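UPF0678 fatty acid-binding protein-like protein ERS007657_00996 (Mycobacterium tuberculosis, PDB 6R3W) binds heme b in a beta-barrel and probably scavenges peroxynitrite by isomerising it to nitrate. Local coordinates at residues A[65-70]-A[83-88]. Numbering follows the deposited sequence.
Sequences HSETGY and LAHPSG. With HEM (protoporphyrin IX containing Fe), chain B.
His65 and His85 meet rim to rim beside the heme, their imidazole planes turned 36° apart, and a hydrogen bond of 2.8 Å joins His65 NE2 to His85 ND1. CG of His65 is anti to the backbone N (chi1 178°), and heme CHC lies over the centre of one face of its ring, while His65 ND1 is 3.3 Å from the vinyl carbon CAB. The His85 ring has the vinyl carbon CBC over its centre, while its CE1 is 3.5 Å from the methyl CMC. Gln53 and Glu91 bind the outer nitrogens, His65 ND1 and His85 NE2, so both rings are fixed in rotation as part of the heme pocket. They belong to the two arms of a hairpin in the ten-stranded antiparallel nitrobindin barrel, where Thr68 and Ala84 form a hydrogen-bonded pair; the bond from Ala84 N to Thr68 O is nearly straight (174°). On the same face as the histidines, the carboxylate of Glu67 stands beside the His85 ring, steeply inclined to it, with OE1 3.1 Å from CE1. Its other oxygen, OE2, is held by Tyr51 and Arg130, and Leu83 CD1 packs 3.9 Å from Glu67 CD. On the face that carries Thr68 and Ala84, Pro86 CG lies 3.6 Å from Ser66 OG.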
loop_
_atom_site.group_PDB
_atom_site.type_symbol
_atom_site.label_atom_id
_atom_site.label_comp_id
_atom_site.label_asym_id
_atom_site.label_seq_id
_atom_site.Cartn_x
_atom_site.Cartn_y
_atom_site.Cartn_z
ATOM N N HIS A 65 7.108 -10.464 -2.115
ATOM C CA HIS A 65 5.791 -9.968 -2.546
ATOM C C HIS A 65 5.983 -8.825 -3.558
ATOM O O HIS A 65 6.951 -8.049 -3.438
ATOM C CB HIS A 65 4.992 -9.525 -1.311
ATOM C CG HIS A 65 3.653 -8.944 -1.622
ATOM N ND1 HIS A 65 3.423 -7.578 -1.681
ATOM C CD2 HIS A 65 2.471 -9.545 -1.872
ATOM C CE1 HIS A 65 2.137 -7.376 -1.897
ATOM N NE2 HIS A 65 1.537 -8.578 -2.055
ATOM N N SER A 66 5.009 -8.636 -4.425
ATOM C CA SER A 66 4.854 -7.392 -5.194
ATOM C C SER A 66 3.363 -7.063 -5.222
ATOM O O SER A 66 2.549 -7.929 -4.869
ATOM C CB SER A 66 5.449 -7.516 -6.572
ATOM O OG SER A 66 4.775 -8.534 -7.296
ATOM N N GLU A 67 3.019 -5.849 -5.599
ATOM C CA GLU A 67 1.631 -5.471 -5.875
ATOM C C GLU A 67 1.653 -4.362 -6.898
ATOM O O GLU A 67 2.664 -3.660 -7.024
ATOM C CB GLU A 67 0.884 -5.107 -4.592
ATOM C CG GLU A 67 1.574 -4.030 -3.767
ATOM C CD GLU A 67 0.987 -3.757 -2.385
ATOM O OE1 GLU A 67 0.458 -4.722 -1.753
ATOM O OE2 GLU A 67 1.116 -2.619 -1.901
ATOM N N THR A 68 0.548 -4.182 -7.578
ATOM C CA THR A 68 0.458 -3.212 -8.669
ATOM C C THR A 68 -0.995 -2.750 -8.793
ATOM O O THR A 68 -1.907 -3.593 -8.673
ATOM C CB THR A 68 1.031 -3.795 -9.965
ATOM O OG1 THR A 68 1.057 -2.753 -10.944
ATOM C CG2 THR A 68 0.265 -5.001 -10.448
ATOM N N GLY A 69 -1.190 -1.491 -9.141
ATOM C CA GLY A 69 -2.518 -0.962 -9.402
ATOM C C GLY A 69 -2.543 0.527 -9.326
ATOM O O GLY A 69 -1.641 1.176 -9.911
ATOM N N TYR A 70 -3.592 1.071 -8.733
ATOM C CA TYR A 70 -3.964 2.484 -8.893
ATOM C C TYR A 70 -4.461 3.036 -7.568
ATOM O O TYR A 70 -5.165 2.342 -6.828
ATOM C CB TYR A 70 -5.020 2.628 -9.988
ATOM C CG TYR A 70 -4.631 1.943 -11.265
ATOM C CD1 TYR A 70 -3.774 2.553 -12.169
ATOM C CD2 TYR A 70 -5.065 0.664 -11.555
ATOM C CE1 TYR A 70 -3.322 1.891 -13.300
ATOM C CE2 TYR A 70 -4.663 0.007 -12.702
ATOM C CZ TYR A 70 -3.787 0.614 -13.570
ATOM O OH TYR A 70 -3.411 -0.058 -14.702
ATOM N N LEU A 83 -5.756 -2.928 -6.278
ATOM C CA LEU A 83 -4.482 -3.684 -6.393
ATOM C C LEU A 83 -4.709 -5.123 -6.835
ATOM O O LEU A 83 -5.673 -5.778 -6.421
ATOM C CB LEU A 83 -3.742 -3.711 -5.063
ATOM C CG LEU A 83 -3.250 -2.373 -4.524
ATOM C CD1 LEU A 83 -2.637 -2.581 -3.152
ATOM C CD2 LEU A 83 -2.271 -1.713 -5.479
ATOM N N ALA A 84 -3.745 -5.612 -7.606
ATOM C CA ALA A 84 -3.506 -7.033 -7.896
ATOM C C ALA A 84 -2.272 -7.514 -7.142
ATOM O O ALA A 84 -1.275 -6.752 -7.026
ATOM C CB ALA A 84 -3.327 -7.221 -9.373
ATOM N N HIS A 85 -2.323 -8.750 -6.694
ATOM C CA HIS A 85 -1.232 -9.456 -5.990
ATOM C C HIS A 85 -0.899 -10.736 -6.724
ATOM O O HIS A 85 -1.798 -11.490 -7.150
ATOM C CB HIS A 85 -1.644 -9.797 -4.554
ATOM C CG HIS A 85 -1.994 -8.611 -3.727
ATOM N ND1 HIS A 85 -1.064 -7.989 -2.930
ATOM C CD2 HIS A 85 -3.162 -7.970 -3.541
ATOM C CE1 HIS A 85 -1.635 -6.955 -2.342
ATOM N NE2 HIS A 85 -2.910 -6.920 -2.707
ATOM N N PRO A 86 0.395 -11.092 -6.799
ATOM C CA PRO A 86 0.811 -12.273 -7.543
ATOM C C PRO A 86 0.481 -13.580 -6.817
ATOM O O PRO A 86 0.636 -14.635 -7.416
ATOM C CB PRO A 86 2.335 -12.085 -7.666
ATOM C CG PRO A 86 2.694 -11.282 -6.433
ATOM C CD PRO A 86 1.538 -10.313 -6.281
ATOM N N SER A 87 0.004 -13.457 -5.575
ATOM C CA SER A 87 -0.495 -14.560 -4.720
ATOM C C SER A 87 -1.919 -14.978 -5.130
ATOM O O SER A 87 -2.507 -15.824 -4.434
ATOM C CB SER A 87 -0.459 -14.123 -3.291
ATOM O OG SER A 87 -1.152 -12.899 -3.170
ATOM N N GLY A 88 -2.510 -14.344 -6.147
ATOM C CA GLY A 88 -3.872 -14.720 -6.575
ATOM C C GLY A 88 -4.963 -13.976 -5.826
ATOM O O GLY A 88 -6.093 -14.527 -5.707
HETATM C CHA HEM B . 2.687 -14.837 4.607
HETATM C CHB HEM B . 5.823 -11.489 3.184
HETATM C CHC HEM B . 2.162 -8.592 1.791
HETATM C CHD HEM B . -0.957 -12.188 2.781
HETATM C C1A HEM B . 3.850 -14.165 4.330
HETATM C C2A HEM B . 5.165 -14.714 4.511
HETATM C C3A HEM B . 6.037 -13.769 4.101
HETATM C C4A HEM B . 5.280 -12.642 3.686
HETATM C CMA HEM B . 7.534 -13.893 4.045
HETATM C CAA HEM B . 5.492 -16.088 5.045
HETATM C CBA HEM B . 6.033 -16.989 3.940
HETATM C CGA HEM B . 5.002 -17.184 2.880
HETATM O O1A HEM B . 5.261 -16.851 1.705
HETATM O O2A HEM B . 3.911 -17.719 3.161
HETATM C C1B HEM B . 5.085 -10.380 2.730
HETATM C C2B HEM B . 5.684 -9.190 2.212
HETATM C C3B HEM B . 4.654 -8.339 1.852
HETATM C C4B HEM B . 3.413 -9.084 2.107
HETATM C CMB HEM B . 7.165 -8.922 2.087
HETATM C CAB HEM B . 4.694 -6.954 1.330
HETATM C CBB HEM B . 5.658 -6.117 1.657
HETATM C C1C HEM B . 0.989 -9.344 1.899
HETATM C C2C HEM B . -0.296 -8.911 1.505
HETATM C C3C HEM B . -1.157 -9.955 1.720
HETATM C C4C HEM B . -0.404 -11.004 2.355
HETATM C CMC HEM B . -0.597 -7.555 0.954
HETATM C CAC HEM B . -2.586 -10.077 1.355
HETATM C CBC HEM B . -3.053 -9.672 0.168
HETATM C C1D HEM B . -0.218 -13.177 3.419
HETATM C C2D HEM B . -0.810 -14.435 3.895
HETATM C C3D HEM B . 0.192 -15.166 4.387
HETATM C C4D HEM B . 1.421 -14.357 4.244
HETATM C CMD HEM B . -2.250 -14.848 3.768
HETATM C CAD HEM B . 0.132 -16.654 4.592
HETATM C CBD HEM B . -0.141 -16.975 5.990
HETATM C CGD HEM B . -0.261 -18.493 6.155
HETATM O O1D HEM B . 0.080 -19.397 5.320
HETATM O O2D HEM B . -0.732 -18.823 7.153
HETATM N NA HEM B . 3.960 -12.890 3.796
HETATM N NB HEM B . 3.744 -10.274 2.642
HETATM N NC HEM B . 0.905 -10.596 2.448
HETATM N ND HEM B . 1.138 -13.172 3.637
HETATM FE FE HEM B . 2.411 -11.743 3.219
HETATM O O HOH W 1 2.619 -12.566 1.246
#